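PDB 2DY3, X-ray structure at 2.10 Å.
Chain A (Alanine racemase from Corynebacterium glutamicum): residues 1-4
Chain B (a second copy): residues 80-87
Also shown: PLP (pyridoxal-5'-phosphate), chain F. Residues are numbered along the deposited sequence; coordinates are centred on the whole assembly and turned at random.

Chain A (1-4) MNLL
Chain B (80-87) WIWTPEQD

The first residues of one alanine racemase chain lie against a bent segment of the second copy, and Leu A3, Met A1 and Gln B86 account for most of the 276 Å² buried between them. The chain A segment is extended at first: Met A1 has psi 144° and Asn A2 phi/psi -109/136°. Leu A3 then breaks the run at -77/-16°, and Leu A4 returns to -143/119°. Chain B leaves a weakly bonded strand at Trp B80 (-121/4°) and Ile B81 (-128/98°), is extended from Ile B81 through Trp B82 (-157/168°) and Thr B83 (-133/154°), and folds into a type I turn from Thr B83 to Gln B86. Pro B84 (-61/-15°) and Glu B85 (-79/-17°) form its corner, with Gln B86 N donating to Thr B83 O at 3.0 Å. Proline suits the first corner position because its ring already fixes phi near the value required.

The segments run in roughly opposite directions, without regular strand pairing: Met A1 CA is 5.3 Å from Gln B86 CA, and Leu A3 CA is 7.9 Å from Trp B82 CA. The alternation of an extended chain sends the CA-to-CB bonds of Met A1 and Leu A3 toward chain B and that of Asn A2 away; Asn A2 is exposed.

Leu A3, buried, takes the m,t rotamer and spreads its two methyls over chain B. CD1 lies 4.0 Å from Ile B81 CG2, an apolar contact, and CD2 lies 3.6 Å from Thr B83 CG2. A branched aliphatic side chain suits this place, since each methyl finds a separate methyl partner; Ile B81 is m,t, and Thr B83 has chi1 63°.

Met A1 has chi1 175°, chi2 -116° between wells and chi3 77°. This flexible, unbranched chain curls so that its CE comes 3.4 Å from Gln B86 CG, and the methyl packs on that methylene. Gln B86 (chi1 -51°, chi2 -172°, chi3 87°) starts sideways, but its end comes nearer chain A. Its modelled OE1 lies 3.0 Å from Met A1 O and its modelled NE2 3.0 Å from Thr B83 N; the amide is probably turned over, which leaves the bonding open.

A water joins the segments where Met A1 meets Asp B87, accepting hydrogen bonds from Met A1 N and Asp B87 N, each 2.8 Å from the water O. Asp B87 (chi1 -174°) caps the helix that follows. At the other end of the segment, Trp B80 (chi1 50°, chi2 77°) is out of reach of chain A and has C2A of the PLP cofactor over one ring face.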

# COMPACT_ATOMS: atom_id res chain seq x y z
N MET A 1 14.22 -10.01 13.95
CA MET A 1 14.30 -10.18 12.47
C MET A 1 12.93 -10.08 11.80
O MET A 1 11.93 -10.53 12.35
CB MET A 1 14.94 -11.53 12.13
CG MET A 1 14.94 -11.82 10.64
SD MET A 1 13.94 -13.25 10.21
CE MET A 1 12.33 -12.62 10.30
N ASN A 2 12.90 -9.50 10.61
CA ASN A 2 11.67 -9.33 9.86
C ASN A 2 11.61 -10.26 8.65
O ASN A 2 12.60 -10.41 7.93
CB ASN A 2 11.54 -7.87 9.42
CG ASN A 2 11.64 -6.91 10.58
OD1 ASN A 2 10.83 -6.96 11.51
ND2 ASN A 2 12.63 -6.04 10.53
N LEU A 3 10.46 -10.87 8.44
CA LEU A 3 10.27 -11.82 7.34
C LEU A 3 10.08 -11.14 5.99
O LEU A 3 10.20 -11.77 4.95
CB LEU A 3 9.03 -12.68 7.62
CG LEU A 3 8.98 -13.45 8.94
CD1 LEU A 3 7.57 -14.01 9.14
CD2 LEU A 3 10.01 -14.56 8.94
N LEU A 4 9.79 -9.84 6.03
CA LEU A 4 9.53 -9.08 4.82
C LEU A 4 10.09 -7.67 4.94
O LEU A 4 9.67 -6.90 5.80
CB LEU A 4 8.02 -9.00 4.57
CG LEU A 4 7.54 -8.42 3.24
CD1 LEU A 4 8.03 -9.30 2.09
CD2 LEU A 4 6.02 -8.33 3.26
N TRP B 80 -0.08 -16.71 13.67
CA TRP B 80 0.26 -17.90 12.89
C TRP B 80 1.35 -17.82 11.83
O TRP B 80 1.60 -18.80 11.12
CB TRP B 80 -1.02 -18.51 12.29
CG TRP B 80 -1.89 -17.54 11.57
CD1 TRP B 80 -1.68 -17.01 10.33
CD2 TRP B 80 -3.08 -16.92 12.07
NE1 TRP B 80 -2.67 -16.11 10.03
CE2 TRP B 80 -3.54 -16.03 11.08
CE3 TRP B 80 -3.80 -17.03 13.27
CZ2 TRP B 80 -4.68 -15.25 11.25
CZ3 TRP B 80 -4.93 -16.26 13.43
CH2 TRP B 80 -5.36 -15.38 12.43
N ILE B 81 2.01 -16.67 11.70
CA ILE B 81 3.08 -16.54 10.72
C ILE B 81 4.34 -15.99 11.39
O ILE B 81 4.47 -14.78 11.59
CB ILE B 81 2.70 -15.62 9.53
CG1 ILE B 81 1.53 -16.23 8.75
CG2 ILE B 81 3.87 -15.49 8.58
CD1 ILE B 81 1.11 -15.42 7.53
N TRP B 82 5.24 -16.89 11.74
CA TRP B 82 6.50 -16.55 12.38
C TRP B 82 7.47 -17.69 12.11
O TRP B 82 7.06 -18.74 11.63
CB TRP B 82 6.31 -16.42 13.90
CG TRP B 82 5.78 -17.66 14.56
CD1 TRP B 82 4.48 -18.09 14.58
CD2 TRP B 82 6.52 -18.63 15.32
NE1 TRP B 82 4.37 -19.26 15.29
CE2 TRP B 82 5.61 -19.61 15.76
CE3 TRP B 82 7.87 -18.77 15.67
CZ2 TRP B 82 6.00 -20.71 16.54
CZ3 TRP B 82 8.26 -19.86 16.44
CH2 TRP B 82 7.32 -20.82 16.86
N THR B 83 8.75 -17.47 12.41
CA THR B 83 9.76 -18.50 12.22
C THR B 83 10.60 -18.53 13.49
O THR B 83 10.70 -17.54 14.20
CB THR B 83 10.69 -18.21 11.02
OG1 THR B 83 11.41 -16.99 11.26
CG2 THR B 83 9.88 -18.10 9.73
N PRO B 84 11.21 -19.68 13.78
CA PRO B 84 12.05 -19.87 14.97
C PRO B 84 13.24 -18.93 14.99
O PRO B 84 13.89 -18.76 16.02
CB PRO B 84 12.47 -21.33 14.87
CG PRO B 84 11.31 -21.97 14.15
CD PRO B 84 11.03 -20.96 13.06
N GLU B 85 13.54 -18.33 13.84
CA GLU B 85 14.66 -17.41 13.73
C GLU B 85 14.33 -16.04 14.31
O GLU B 85 15.22 -15.24 14.59
CB GLU B 85 15.08 -17.28 12.26
CG GLU B 85 15.56 -18.59 11.60
CD GLU B 85 14.43 -19.59 11.35
OE1 GLU B 85 13.86 -20.12 12.32
OE2 GLU B 85 14.13 -19.87 10.16
N GLN B 86 13.04 -15.76 14.48
CA GLN B 86 12.62 -14.48 15.04
C GLN B 86 12.57 -14.58 16.55
O GLN B 86 12.71 -15.67 17.11
CB GLN B 86 11.23 -14.10 14.54
CG GLN B 86 11.04 -14.17 13.04
CD GLN B 86 9.71 -13.60 12.62
OE1 GLN B 86 9.58 -12.39 12.39
NE2 GLN B 86 8.71 -14.46 12.55
N ASP B 87 12.37 -13.45 17.21
CA ASP B 87 12.28 -13.42 18.67
C ASP B 87 10.85 -13.79 19.09
O ASP B 87 10.10 -12.95 19.59
CB ASP B 87 12.63 -12.03 19.19
CG ASP B 87 12.71 -11.97 20.70
OD1 ASP B 87 13.00 -10.88 21.24
OD2 ASP B 87 12.49 -13.00 21.35
N1 PLP F . -7.94 -17.38 9.66
C2 PLP F . -6.67 -17.29 9.08
C2A PLP F . -5.62 -18.34 9.40
C3 PLP F . -6.40 -16.21 8.20
O3 PLP F . -5.16 -16.10 7.60
C4 PLP F . -7.42 -15.25 7.93
C4A PLP F . -7.20 -14.07 6.94
C5 PLP F . -8.71 -15.40 8.54
C6 PLP F . -8.94 -16.47 9.40
C5A PLP F . -9.85 -14.46 8.30
O4P PLP F . -10.57 -14.82 7.12
P PLP F . -11.86 -14.05 6.52
O1P PLP F . -11.52 -12.64 6.33
O2P PLP F . -12.07 -14.77 5.26
O3P PLP F . -12.90 -14.26 7.55
O HOH W 1 12.46 -10.94 15.98